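Endonuclease and methylase LlaGI (Lactococcus lactis, PDB 5FFJ) recognises a specific DNA sequence and, as a Type ISP restriction-modification enzyme, combines adenine methyltransferase, helicase-like ATPase and, in the intact enzyme, nuclease activities. Local coordinates at residues A[932-938]-A[1029-1033]; A[1034-1040]-A[1253-1259]; A[637-641]-A[831-835]. Residues are numbered along the deposited sequence.

Contact 1: residues A[932-938]-A[1029-1033]; sequences DGLRKSL and NNDWI
R935 lays its aliphatic arm over the indole of W1032: CD of R935 stands 3.9 Å from the centroid of the five-membered ring, 15° off its normal, a CH-pi contact whose closest atom pair is R935 CD to W1032 CD2 at 3.8 Å. W1032 (chi1 m, chi2 near -13°) leaves its backbone sideways, but its ring comes nearer the helix. Segment 932-938 is helical, with L938 N bonded to L934 O at 2.9 Å; segment 1029-1033 is an irregular loop in which N1030 takes left-handed angles (59/31). The CA atoms come closest at D932 and N1030, 5.6 Å apart. R935 (m, t, m), pointing toward the loop, donates from NE to N1030 O (2.8 Å, 162°). Its NH2 forms a salt bridge with D1031 OD1 at 2.8 Å, weak as a hydrogen bond (125°); D1031 (chi1 m) points away at CB, yet its carboxylate comes nearer. R935 NH1 is held by the carbonyl oxygens of Y925 and S928. N1030 (chi1 m) sets CB 3.4 Å from D932 O, and its OD1 lies 3.5 Å from K936 CD. Through R935 the methyltransferase helix is thus fastened to the loop after edge strand 1022-1024. Helix 932-941 packs L934 on helix 874-885, while W1032 rests on strands 991-996 and 1022-1024 at one edge of the mixed sheet.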
ATOM      1  N   ASP A 932      24.727 -10.096 -12.248  1.00 44.86           N
ATOM      2  CA  ASP A 932      25.762 -10.985 -12.766  1.00 43.79           C
ATOM      3  C   ASP A 932      26.769 -11.336 -11.675  1.00 55.31           C
ATOM      4  O   ASP A 932      27.344 -12.423 -11.678  1.00 57.72           O
ATOM      5  CB  ASP A 932      26.480 -10.349 -13.956  1.00 55.41           C
ATOM      6  CG  ASP A 932      27.121  -9.022 -13.609  1.00 59.88           C
ATOM      7  OD1 ASP A 932      26.519  -8.261 -12.821  1.00 47.33           O
ATOM      8  OD2 ASP A 932      28.226  -8.740 -14.120  1.00 60.92           O
ATOM      9  N   GLY A 933      26.977 -10.411 -10.742  1.00 59.51           N
ATOM     10  CA  GLY A 933      27.885 -10.637  -9.632  1.00 58.05           C
ATOM     11  C   GLY A 933      27.289 -11.573  -8.600  1.00 62.67           C
ATOM     12  O   GLY A 933      27.975 -12.449  -8.071  1.00 59.06           O
ATOM     13  N   LEU A 934      26.005 -11.385  -8.311  1.00 62.34           N
ATOM     14  CA  LEU A 934      25.300 -12.240  -7.367  1.00 51.36           C
ATOM     15  C   LEU A 934      25.328 -13.688  -7.838  1.00 49.53           C
ATOM     16  O   LEU A 934      25.496 -14.606  -7.038  1.00 58.79           O
ATOM     17  CB  LEU A 934      23.856 -11.765  -7.192  1.00 59.02           C
ATOM     18  CG  LEU A 934      22.923 -12.655  -6.367  1.00 50.68           C
ATOM     19  CD1 LEU A 934      23.513 -12.980  -5.006  1.00 52.31           C
ATOM     20  CD2 LEU A 934      21.579 -11.970  -6.202  1.00 61.35           C
ATOM     21  N   ARG A 935      25.171 -13.886  -9.143  1.00 58.56           N
ATOM     22  CA  ARG A 935      25.197 -15.226  -9.717  1.00 66.85           C
ATOM     23  C   ARG A 935      26.612 -15.799  -9.689  1.00 67.44           C
ATOM     24  O   ARG A 935      26.797 -17.014  -9.623  1.00 68.50           O
ATOM     25  CB  ARG A 935      24.659 -15.210 -11.152  1.00 57.88           C
ATOM     26  CG  ARG A 935      23.192 -14.820 -11.253  1.00 53.19           C
ATOM     27  CD  ARG A 935      22.627 -15.079 -12.640  1.00 55.58           C
ATOM     28  NE  ARG A 935      23.248 -14.251 -13.674  1.00 58.31           N
ATOM     29  CZ  ARG A 935      22.880 -13.006 -13.967  1.00 47.61           C
ATOM     30  NH1 ARG A 935      21.896 -12.418 -13.298  1.00 49.92           N
ATOM     31  NH2 ARG A 935      23.503 -12.340 -14.932  1.00 35.60           N
ATOM     32  N   LYS A 936      27.607 -14.918  -9.738  1.00 62.68           N
ATOM     33  CA  LYS A 936      29.000 -15.336  -9.641  1.00 65.26           C
ATOM     34  C   LYS A 936      29.302 -15.775  -8.212  1.00 62.52           C
ATOM     35  O   LYS A 936      30.054 -16.724  -7.990  1.00 59.58           O
ATOM     36  CB  LYS A 936      29.940 -14.203 -10.070  1.00 59.97           C
ATOM     37  CG  LYS A 936      31.417 -14.573 -10.067  1.00 60.45           C
ATOM     38  CD  LYS A 936      32.240 -13.577 -10.876  1.00 69.15           C
ATOM     39  CE  LYS A 936      33.735 -13.788 -10.692  1.00 69.78           C
ATOM     40  NZ  LYS A 936      34.212 -13.332  -9.355  1.00 79.29           N
ATOM     41  N   SER A 937      28.695 -15.086  -7.250  1.00 53.06           N
ATOM     42  CA  SER A 937      28.883 -15.400  -5.837  1.00 60.18           C
ATOM     43  C   SER A 937      28.191 -16.703  -5.446  1.00 58.89           C
ATOM     44  O   SER A 937      28.822 -17.605  -4.899  1.00 69.59           O
ATOM     45  CB  SER A 937      28.358 -14.258  -4.962  1.00 40.87           C
ATOM     46  OG  SER A 937      29.122 -13.079  -5.148  1.00 59.27           O
ATOM     47  N   LEU A 938      26.893 -16.793  -5.727  1.00 56.81           N
ATOM     48  CA  LEU A 938      26.099 -17.957  -5.348  1.00 60.23           C
ATOM     49  C   LEU A 938      26.678 -19.254  -5.910  1.00 60.86           C
ATOM     50  O   LEU A 938      26.498 -20.323  -5.330  1.00 63.46           O
ATOM     51  CB  LEU A 938      24.651 -17.795  -5.818  1.00 62.65           C
ATOM     52  CG  LEU A 938      23.822 -16.682  -5.169  1.00 52.14           C
ATOM     53  CD1 LEU A 938      22.489 -16.542  -5.884  1.00 66.80           C
ATOM     54  CD2 LEU A 938      23.606 -16.941  -3.686  1.00 69.03           C
ATOM     55  N   ASN A1029      29.966 -14.466 -18.903  1.00 63.04           N
ATOM     56  CA  ASN A1029      29.181 -13.342 -18.406  1.00 56.20           C
ATOM     57  C   ASN A1029      28.418 -13.690 -17.129  1.00 53.99           C
ATOM     58  O   ASN A1029      27.616 -12.894 -16.644  1.00 57.41           O
ATOM     59  CB  ASN A1029      28.200 -12.869 -19.483  1.00 59.09           C
ATOM     60  CG  ASN A1029      28.845 -12.753 -20.853  1.00 64.88           C
ATOM     61  OD1 ASN A1029      30.009 -12.371 -20.974  1.00 72.52           O
ATOM     62  ND2 ASN A1029      28.087 -13.085 -21.895  1.00 63.51           N
ATOM     63  N   ASN A1030      28.669 -14.883 -16.595  1.00 57.31           N
ATOM     64  CA  ASN A1030      27.974 -15.372 -15.405  1.00 58.28           C
ATOM     65  C   ASN A1030      26.462 -15.423 -15.625  1.00 58.41           C
ATOM     66  O   ASN A1030      25.683 -15.227 -14.689  1.00 42.92           O
ATOM     67  CB  ASN A1030      28.292 -14.498 -14.183  1.00 57.32           C
ATOM     68  CG  ASN A1030      29.782 -14.307 -13.966  1.00 58.91           C
ATOM     69  OD1 ASN A1030      30.459 -15.180 -13.422  1.00 67.10           O
ATOM     70  ND2 ASN A1030      30.297 -13.154 -14.373  1.00 69.08           N
ATOM     71  N   ASP A1031      26.057 -15.675 -16.868  1.00 56.45           N
ATOM     72  CA  ASP A1031      24.645 -15.811 -17.210  1.00 59.59           C
ATOM     73  C   ASP A1031      24.221 -17.277 -17.172  1.00 63.14           C
ATOM     74  O   ASP A1031      24.862 -18.137 -17.776  1.00 66.82           O
ATOM     75  CB  ASP A1031      24.361 -15.219 -18.597  1.00 65.43           C
ATOM     76  CG  ASP A1031      24.452 -13.706 -18.621  1.00 45.89           C
ATOM     77  OD1 ASP A1031      24.298 -13.079 -17.553  1.00 54.84           O
ATOM     78  OD2 ASP A1031      24.666 -13.143 -19.714  1.00 55.11           O
ATOM     79  N   TRP A1032      23.134 -17.551 -16.456  1.00 63.50           N
ATOM     80  CA  TRP A1032      22.590 -18.900 -16.361  1.00 61.91           C
ATOM     81  C   TRP A1032      21.688 -19.217 -17.552  1.00 53.00           C
ATOM     82  O   TRP A1032      21.801 -20.283 -18.159  1.00 57.77           O
ATOM     83  CB  TRP A1032      21.809 -19.068 -15.054  1.00 57.15           C
ATOM     84  CG  TRP A1032      22.665 -18.989 -13.829  1.00 48.82           C
ATOM     85  CD1 TRP A1032      24.026 -19.036 -13.778  1.00 54.00           C
ATOM     86  CD2 TRP A1032      22.218 -18.846 -12.476  1.00 54.54           C
ATOM     87  NE1 TRP A1032      24.456 -18.934 -12.477  1.00 61.40           N
ATOM     88  CE2 TRP A1032      23.364 -18.816 -11.659  1.00 49.35           C
ATOM     89  CE3 TRP A1032      20.960 -18.743 -11.878  1.00 49.89           C
ATOM     90  CZ2 TRP A1032      23.289 -18.687 -10.276  1.00 51.01           C
ATOM     91  CZ3 TRP A1032      20.888 -18.614 -10.506  1.00 49.57           C
ATOM     92  CH2 TRP A1032      22.044 -18.586  -9.720  1.00 58.36           C
ATOM     93  N   ILE A1033      20.796 -18.284 -17.881  1.00 64.91           N
ATOM     94  CA  ILE A1033      19.846 -18.472 -18.976  1.00 47.57           C
ATOM     95  C   ILE A1033      19.928 -17.348 -20.007  1.00 60.11           C
ATOM     96  O   ILE A1033      20.451 -16.267 -19.726  1.00 58.88           O
ATOM     97  CB  ILE A1033      18.401 -18.566 -18.452  1.00 46.22           C
ATOM     98  CG1 ILE A1033      18.042 -17.339 -17.607  1.00 58.41           C
ATOM     99  CG2 ILE A1033      18.225 -19.836 -17.635  1.00 63.62           C
ATOM    100  CD1 ILE A1033      16.546 -17.200 -17.353  1.00 59.89           C
TER

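Contact 2: residues A[1034-1040]-A[1253-1259]; sequences NQRDQNY and YANDLKK
Between an irregular loop, 1034-1040, and the short helix 1254-1259, 644 Å² is buried, with R1036 CA and N1255 CA nearest at 5.5 Å. N1034 is left-handed (55/41); Q1035 to D1037 are extended, and the loop turns at 1037-1040. N1255 (chi1 m) points ND2 at Q1035 O, 2.9 Å and 134°. D1256 (chi1 m) accepts D1037 N on OD1 at 3.1 Å and 176°, and its CB sits over the Y1040 ring, 3.7 Å from the centroid in a CH-pi contact. R1036 (m, t, chi3 -120°) brings CD 3.3 Å from D1256 OD2. Y1040 (chi1 t) meets Y1253 (chi1 m) obliquely, centroids 4.8 Å apart and planes at 45°; their hydroxyls bond outside, to R1263 N and Y1249 OH, and to Y1043 OH, respectively. K1259 (m, then t throughout) extends NZ to N1034 O, a weak 2.9 Å bond, and makes a salt bridge to D927. D1037 (chi1 t) takes N1039 N on OD1 at 2.8 Å: this Asx turn bends the loop sharply beside a helix of the Type ISP C-terminal specificity domain.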
ATOM      1  N   ASN A1034      19.397 -17.617 -21.198  1.00 52.46           N
ATOM      2  CA  ASN A1034      19.468 -16.684 -22.314  1.00 54.21           C
ATOM      3  C   ASN A1034      20.915 -16.299 -22.583  1.00 59.12           C
ATOM      4  O   ASN A1034      21.221 -15.138 -22.848  1.00 60.92           O
ATOM      5  CB  ASN A1034      18.625 -15.439 -22.034  1.00 56.58           C
ATOM      6  CG  ASN A1034      17.179 -15.770 -21.731  1.00 62.02           C
ATOM      7  OD1 ASN A1034      16.513 -16.471 -22.496  1.00 65.77           O
ATOM      8  ND2 ASN A1034      16.685 -15.273 -20.604  1.00 67.09           N
ATOM      9  N   GLN A1035      21.801 -17.288 -22.497  1.00 52.68           N
ATOM     10  CA  GLN A1035      23.229 -17.065 -22.689  1.00 56.82           C
ATOM     11  C   GLN A1035      23.509 -16.539 -24.090  1.00 51.91           C
ATOM     12  O   GLN A1035      22.769 -16.827 -25.030  1.00 61.27           O
ATOM     13  CB  GLN A1035      24.011 -18.355 -22.439  1.00 61.27           C
ATOM     14  CG  GLN A1035      23.828 -18.912 -21.032  1.00 60.43           C
ATOM     15  CD  GLN A1035      24.748 -20.078 -20.729  1.00 62.96           C
ATOM     16  OE1 GLN A1035      25.392 -20.629 -21.624  1.00 65.58           O
ATOM     17  NE2 GLN A1035      24.816 -20.463 -19.457  1.00 60.97           N
ATOM     18  N   ARG A1036      24.585 -15.772 -24.223  1.00 63.49           N
ATOM     19  CA  ARG A1036      24.872 -15.076 -25.470  1.00 51.27           C
ATOM     20  C   ARG A1036      25.718 -15.900 -26.436  1.00 47.51           C
ATOM     21  O   ARG A1036      26.185 -16.993 -26.108  1.00 49.50           O
ATOM     22  CB  ARG A1036      25.586 -13.757 -25.185  1.00 56.93           C
ATOM     23  CG  ARG A1036      24.870 -12.856 -24.195  1.00 63.13           C
ATOM     24  CD  ARG A1036      25.335 -11.417 -24.349  1.00 58.33           C
ATOM     25  NE  ARG A1036      25.925 -10.885 -23.124  1.00 60.11           N
ATOM     26  CZ  ARG A1036      26.787  -9.873 -23.083  1.00 69.22           C
ATOM     27  NH1 ARG A1036      27.179  -9.274 -24.204  1.00 33.95           N
ATOM     28  NH2 ARG A1036      27.266  -9.459 -21.919  1.00 66.98           N
ATOM     29  N   ASP A1037      25.902 -15.348 -27.632  1.00 53.16           N
ATOM     30  CA  ASP A1037      26.746 -15.938 -28.663  1.00 61.04           C
ATOM     31  C   ASP A1037      28.113 -15.267 -28.630  1.00 61.35           C
ATOM     32  O   ASP A1037      28.217 -14.055 -28.810  1.00 68.41           O
ATOM     33  CB  ASP A1037      26.100 -15.777 -30.044  1.00 52.10           C
ATOM     34  CG  ASP A1037      26.798 -16.586 -31.123  1.00 57.93           C
ATOM     35  OD1 ASP A1037      27.970 -16.975 -30.932  1.00 75.16           O
ATOM     36  OD2 ASP A1037      26.169 -16.830 -32.172  1.00 56.07           O
ATOM     37  N   GLN A1038      29.158 -16.051 -28.400  1.00 63.24           N
ATOM     38  CA  GLN A1038      30.502 -15.498 -28.293  1.00 68.11           C
ATOM     39  C   GLN A1038      31.048 -15.123 -29.670  1.00 68.39           C
ATOM     40  O   GLN A1038      32.041 -14.402 -29.779  1.00 81.05           O
ATOM     41  CB  GLN A1038      31.434 -16.492 -27.595  1.00 75.74           C
ATOM     42  CG  GLN A1038      31.931 -17.627 -28.477  1.00 89.67           C
ATOM     43  CD  GLN A1038      32.609 -18.727 -27.681  1.00107.42           C
ATOM     44  OE1 GLN A1038      32.567 -18.738 -26.450  1.00107.07           O
ATOM     45  NE2 GLN A1038      33.243 -19.659 -28.382  1.00115.09           N
ATOM     46  N   ASN A1039      30.392 -15.613 -30.718  1.00 62.79           N
ATOM     47  CA  ASN A1039      30.765 -15.267 -32.084  1.00 61.70           C
ATOM     48  C   ASN A1039      30.240 -13.885 -32.456  1.00 71.79           C
ATOM     49  O   ASN A1039      30.804 -13.200 -33.310  1.00 72.05           O
ATOM     50  CB  ASN A1039      30.233 -16.308 -33.066  1.00 62.32           C
ATOM     51  CG  ASN A1039      30.713 -16.070 -34.485  1.00 79.50           C
ATOM     52  OD1 ASN A1039      31.795 -15.524 -34.704  1.00 77.88           O
ATOM     53  ND2 ASN A1039      29.905 -16.475 -35.457  1.00 85.71           N
ATOM     54  N   TYR A1040      29.152 -13.490 -31.799  1.00 68.59           N
ATOM     55  CA  TYR A1040      28.543 -12.176 -31.986  1.00 62.15           C
ATOM     56  C   TYR A1040      29.533 -11.050 -31.687  1.00 62.56           C
ATOM     57  O   TYR A1040      29.394  -9.936 -32.190  1.00 57.97           O
ATOM     58  CB  TYR A1040      27.308 -12.058 -31.088  1.00 57.82           C
ATOM     59  CG  TYR A1040      26.526 -10.771 -31.212  1.00 48.72           C
ATOM     60  CD1 TYR A1040      25.642 -10.568 -32.264  1.00 58.51           C
ATOM     61  CD2 TYR A1040      26.648  -9.770 -30.258  1.00 46.95           C
ATOM     62  CE1 TYR A1040      24.916  -9.396 -32.370  1.00 57.99           C
ATOM     63  CE2 TYR A1040      25.928  -8.598 -30.355  1.00 53.19           C
ATOM     64  CZ  TYR A1040      25.063  -8.416 -31.411  1.00 60.73           C
ATOM     65  OH  TYR A1040      24.343  -7.249 -31.506  1.00 56.97           O
ATOM     66  N   TYR A1253      20.098 -13.394 -32.516  1.00 51.79           N
ATOM     67  CA  TYR A1253      20.750 -12.868 -31.313  1.00 62.19           C
ATOM     68  C   TYR A1253      19.791 -12.050 -30.455  1.00 55.90           C
ATOM     69  O   TYR A1253      20.039 -10.875 -30.182  1.00 84.13           O
ATOM     70  CB  TYR A1253      21.957 -11.998 -31.678  1.00 49.06           C
ATOM     71  CG  TYR A1253      22.823 -12.542 -32.788  1.00 43.91           C
ATOM     72  CD1 TYR A1253      23.824 -13.467 -32.528  1.00 56.38           C
ATOM     73  CD2 TYR A1253      22.648 -12.118 -34.096  1.00 43.30           C
ATOM     74  CE1 TYR A1253      24.621 -13.958 -33.544  1.00 48.34           C
ATOM     75  CE2 TYR A1253      23.439 -12.603 -35.115  1.00 53.10           C
ATOM     76  CZ  TYR A1253      24.424 -13.523 -34.836  1.00 39.87           C
ATOM     77  OH  TYR A1253      25.216 -14.007 -35.854  1.00 52.38           O
ATOM     78  N   ALA A1254      18.700 -12.669 -30.022  1.00 51.57           N
ATOM     79  CA  ALA A1254      17.761 -12.004 -29.130  1.00 37.55           C
ATOM     80  C   ALA A1254      18.434 -11.724 -27.789  1.00 48.47           C
ATOM     81  O   ALA A1254      18.127 -10.737 -27.119  1.00 49.07           O
ATOM     82  CB  ALA A1254      16.507 -12.851 -28.940  1.00 41.70           C
ATOM     83  N   ASN A1255      19.377 -12.587 -27.414  1.00 51.30           N
ATOM     84  CA  ASN A1255      20.017 -12.501 -26.108  1.00 43.09           C
ATOM     85  C   ASN A1255      21.056 -11.386 -26.036  1.00 50.63           C
ATOM     86  O   ASN A1255      21.166 -10.698 -25.020  1.00 59.56           O
ATOM     87  CB  ASN A1255      20.668 -13.839 -25.755  1.00 56.91           C
ATOM     88  CG  ASN A1255      19.655 -14.956 -25.612  1.00 49.88           C
ATOM     89  OD1 ASN A1255      18.488 -14.714 -25.301  1.00 57.30           O
ATOM     90  ND2 ASN A1255      20.094 -16.188 -25.840  1.00 57.81           N
ATOM     91  N   ASP A1256      21.815 -11.212 -27.112  1.00 55.82           N
ATOM     92  CA  ASP A1256      22.832 -10.167 -27.162  1.00 47.24           C
ATOM     93  C   ASP A1256      22.187  -8.799 -27.341  1.00 59.86           C
ATOM     94  O   ASP A1256      22.728  -7.787 -26.897  1.00 70.32           O
ATOM     95  CB  ASP A1256      23.828 -10.430 -28.293  1.00 53.25           C
ATOM     96  CG  ASP A1256      24.769 -11.578 -27.985  1.00 60.62           C
ATOM     97  OD1 ASP A1256      24.372 -12.747 -28.181  1.00 59.46           O
ATOM     98  OD2 ASP A1256      25.910 -11.309 -27.550  1.00 60.70           O
ATOM     99  N   LEU A1257      21.031  -8.771 -27.997  1.00 51.39           N
ATOM    100  CA  LEU A1257      20.299  -7.528 -28.196  1.00 51.24           C
ATOM    101  C   LEU A1257      19.654  -7.072 -26.890  1.00 51.02           C
ATOM    102  O   LEU A1257      19.464  -5.875 -26.664  1.00 47.08           O
ATOM    103  CB  LEU A1257      19.236  -7.698 -29.282  1.00 34.31           C
ATOM    104  CG  LEU A1257      19.726  -7.732 -30.730  1.00 38.40           C
ATOM    105  CD1 LEU A1257      18.560  -8.024 -31.667  1.00 47.33           C
ATOM    106  CD2 LEU A1257      20.401  -6.422 -31.107  1.00 38.66           C
ATOM    107  N   LYS A1258      19.324  -8.032 -26.033  1.00 48.91           N
ATOM    108  CA  LYS A1258      18.753  -7.728 -24.725  1.00 51.57           C
ATOM    109  C   LYS A1258      19.823  -7.306 -23.728  1.00 53.70           C
ATOM    110  O   LYS A1258      19.657  -6.325 -23.005  1.00 57.24           O
ATOM    111  CB  LYS A1258      17.998  -8.940 -24.166  1.00 50.29           C
ATOM    112  CG  LYS A1258      17.691  -8.837 -22.666  1.00 63.32           C
ATOM    113  CD  LYS A1258      16.968 -10.055 -22.123  1.00 68.19           C
ATOM    114  CE  LYS A1258      16.803  -9.932 -20.618  1.00 65.41           C
ATOM    115  NZ  LYS A1258      16.074 -11.081 -20.033  1.00 70.02           N
ATOM    116  N   LYS A1259      20.920  -8.053 -23.693  1.00 59.04           N
ATOM    117  CA  LYS A1259      21.856  -7.975 -22.579  1.00 60.09           C
ATOM    118  C   LYS A1259      23.034  -7.032 -22.818  1.00 59.09           C
ATOM    119  O   LYS A1259      23.865  -6.840 -21.930  1.00 50.36           O
ATOM    120  CB  LYS A1259      22.370  -9.380 -22.250  1.00 58.09           C
ATOM    121  CG  LYS A1259      21.283 -10.295 -21.711  1.00 62.44           C
ATOM    122  CD  LYS A1259      21.820 -11.648 -21.296  1.00 64.11           C
ATOM    123  CE  LYS A1259      20.867 -12.319 -20.324  1.00 66.13           C
ATOM    124  NZ  LYS A1259      21.033 -13.795 -20.293  1.00 67.22           N
TER

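Contact 3: residues A[637-641]-A[831-835]; sequences AMESI and DYFGT
A637 opens the helical segment 637-641, which lies within helix 633-646; A637 CA and F833 CA are the nearest pair, 5.5 Å apart. The two segments bury 257 Å² by packing alone, with no hydrogen bond between them. The CB of A637 sits over the F833 ring, 3.8 Å from the centroid and 30° off the normal, a CH-pi contact with A637 CB 3.4 Å from F833 CD1. F833 achieves this from a left-handed backbone (58/13) with chi1 m and chi2 near -88°. M638, whose CB points away, curls back through m, m chi angles so that SD lies 4.5 Å from F833 CZ, near the ring plane; it also packs on helices 602-623 and 783-797. This is an interdomain contact: the helix belongs to the coupler domain, and segment 831-835 leads into helix 834-841 of the adenine methyltransferase region. S640 (chi1 p) bonds its OG to A637 O at 2.6 Å within the helix and brings OG 3.3 Å from Y832 CE1, at the edge of that ring. I641 (t, p) places CD1 3.7 Å from Y832 OH and 4.2 Å from Y832 CZ. Y832 is extended (-121/162), with chi1 off its wells at -102°, and its hydroxyl is hydrogen-bonded to E584 of helix 580-595.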
ATOM      1  N   ALA A 637       6.624  -6.850  28.973  1.00105.72           N
ATOM      2  CA  ALA A 637       7.402  -5.634  28.761  1.00108.97           C
ATOM      3  C   ALA A 637       6.483  -4.456  28.464  1.00107.95           C
ATOM      4  O   ALA A 637       6.752  -3.328  28.880  1.00104.99           O
ATOM      5  CB  ALA A 637       8.397  -5.826  27.630  1.00 99.12           C
ATOM      6  N   MET A 638       5.401  -4.725  27.742  1.00101.74           N
ATOM      7  CA  MET A 638       4.396  -3.710  27.465  1.00100.89           C
ATOM      8  C   MET A 638       3.480  -3.532  28.677  1.00108.87           C
ATOM      9  O   MET A 638       3.125  -2.413  29.037  1.00100.18           O
ATOM     10  CB  MET A 638       3.575  -4.083  26.231  1.00103.05           C
ATOM     11  CG  MET A 638       4.340  -4.050  24.913  1.00100.00           C
ATOM     12  SD  MET A 638       4.822  -2.385  24.413  1.00107.90           S
ATOM     13  CE  MET A 638       4.852  -2.568  22.631  1.00113.19           C
ATOM     14  N   GLU A 639       3.104  -4.644  29.304  1.00116.04           N
ATOM     15  CA  GLU A 639       2.230  -4.616  30.476  1.00118.29           C
ATOM     16  C   GLU A 639       2.973  -4.093  31.703  1.00120.42           C
ATOM     17  O   GLU A 639       2.365  -3.862  32.750  1.00133.08           O
ATOM     18  CB  GLU A 639       1.658  -6.008  30.768  1.00118.07           C
ATOM     19  CG  GLU A 639       0.222  -6.203  30.301  1.00121.93           C
ATOM     20  CD  GLU A 639      -0.783  -5.568  31.243  1.00126.47           C
ATOM     21  OE1 GLU A 639      -0.965  -4.335  31.175  1.00124.74           O
ATOM     22  OE2 GLU A 639      -1.382  -6.301  32.059  1.00125.50           O
ATOM     23  N   SER A 640       4.284  -3.907  31.571  1.00113.55           N
ATOM     24  CA  SER A 640       5.074  -3.274  32.622  1.00123.37           C
ATOM     25  C   SER A 640       5.086  -1.761  32.444  1.00127.18           C
ATOM     26  O   SER A 640       4.705  -1.024  33.350  1.00134.26           O
ATOM     27  CB  SER A 640       6.511  -3.799  32.626  1.00122.75           C
ATOM     28  OG  SER A 640       7.184  -3.444  31.432  1.00115.86           O
ATOM     29  N   ILE A 641       5.528  -1.310  31.273  1.00121.50           N
ATOM     30  CA  ILE A 641       5.663   0.119  30.992  1.00119.45           C
ATOM     31  C   ILE A 641       4.349   0.873  31.193  1.00119.60           C
ATOM     32  O   ILE A 641       4.355   2.051  31.552  1.00118.02           O
ATOM     33  CB  ILE A 641       6.182   0.357  29.547  1.00110.44           C
ATOM     34  CG1 ILE A 641       6.311   1.853  29.233  1.00 97.15           C
ATOM     35  CG2 ILE A 641       5.277  -0.316  28.526  1.00111.77           C
ATOM     36  CD1 ILE A 641       7.239   2.603  30.163  1.00 96.07           C
ATOM     37  N   ASP A 831      17.876  -1.965  30.478  1.00123.91           N
ATOM     38  CA  ASP A 831      17.059  -2.849  29.654  1.00121.71           C
ATOM     39  C   ASP A 831      15.558  -2.846  29.945  1.00118.42           C
ATOM     40  O   ASP A 831      15.111  -2.792  31.094  1.00118.18           O
ATOM     41  CB  ASP A 831      17.569  -4.287  29.779  1.00111.60           C
ATOM     42  CG  ASP A 831      18.258  -4.551  31.104  1.00124.38           C
ATOM     43  OD1 ASP A 831      17.963  -3.832  32.083  1.00119.73           O
ATOM     44  OD2 ASP A 831      19.096  -5.476  31.165  1.00124.26           O
ATOM     45  N   TYR A 832      14.809  -2.874  28.849  1.00116.26           N
ATOM     46  CA  TYR A 832      13.429  -3.327  28.801  1.00105.08           C
ATOM     47  C   TYR A 832      13.505  -4.464  27.789  1.00105.58           C
ATOM     48  O   TYR A 832      14.487  -4.542  27.050  1.00109.09           O
ATOM     49  CB  TYR A 832      12.475  -2.221  28.344  1.00 99.61           C
ATOM     50  CG  TYR A 832      11.658  -1.524  29.412  1.00 92.41           C
ATOM     51  CD1 TYR A 832      10.514  -2.107  29.956  1.00 95.02           C
ATOM     52  CD2 TYR A 832      12.003  -0.253  29.837  1.00103.15           C
ATOM     53  CE1 TYR A 832       9.760  -1.440  30.921  1.00 98.47           C
ATOM     54  CE2 TYR A 832      11.263   0.412  30.788  1.00101.96           C
ATOM     55  CZ  TYR A 832      10.144  -0.179  31.327  1.00100.65           C
ATOM     56  OH  TYR A 832       9.414   0.497  32.275  1.00110.37           O
ATOM     57  N   PHE A 833      12.516  -5.352  27.760  1.00 99.27           N
ATOM     58  CA  PHE A 833      12.523  -6.475  26.818  1.00103.40           C
ATOM     59  C   PHE A 833      13.769  -7.352  26.967  1.00103.52           C
ATOM     60  O   PHE A 833      14.038  -8.187  26.108  1.00 96.96           O
ATOM     61  CB  PHE A 833      12.448  -5.981  25.363  1.00 99.28           C
ATOM     62  CG  PHE A 833      11.299  -5.052  25.079  1.00103.31           C
ATOM     63  CD1 PHE A 833      10.061  -5.549  24.707  1.00 97.59           C
ATOM     64  CD2 PHE A 833      11.466  -3.678  25.154  1.00 99.85           C
ATOM     65  CE1 PHE A 833       9.007  -4.696  24.435  1.00100.47           C
ATOM     66  CE2 PHE A 833      10.415  -2.820  24.883  1.00 89.60           C
ATOM     67  CZ  PHE A 833       9.186  -3.330  24.523  1.00 94.04           C
ATOM     68  N   GLY A 834      14.524  -7.166  28.047  1.00103.83           N
ATOM     69  CA  GLY A 834      15.815  -7.820  28.203  1.00 84.45           C
ATOM     70  C   GLY A 834      15.724  -9.324  28.051  1.00 91.55           C
ATOM     71  O   GLY A 834      16.667  -9.984  27.613  1.00 82.06           O
ATOM     72  N   THR A 835      14.568  -9.865  28.412  1.00 88.90           N
ATOM     73  CA  THR A 835      14.312 -11.289  28.269  1.00 91.69           C
ATOM     74  C   THR A 835      14.068 -11.652  26.806  1.00 97.48           C
ATOM     75  O   THR A 835      14.306 -12.787  26.392  1.00100.23           O
ATOM     76  CB  THR A 835      13.102 -11.727  29.115  1.00 93.30           C
ATOM     77  OG1 THR A 835      12.877 -13.132  28.949  1.00 78.39           O
ATOM     78  CG2 THR A 835      11.853 -10.963  28.703  1.00 92.22           C
TER

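Overall arrangement
Following the chain from its N terminus, contact 3 comes first: it closes a span of 189 residues, mostly helical where regular, and joins the coupler to the methyltransferase region. Contact 1 opens about 100 residues later and returns over 90 residues, fastening helix 932-941 to the loop that follows edge strand 1022-1024. Contact 2 starts directly after it on that same loop and closes 212 residues on, at helix 1254-1259 of the specificity domain. The three are in series, neither nested nor crossed. Contacts 1 and 2 touch, with centres about 15 Å apart and K1259 NZ 2.6 Å from I1033 O, so one loop links methyltransferase and specificity regions. Contact 3 is remote, its centre about 46 Å from that of contact 1 and about 59 Å from that of contact 2.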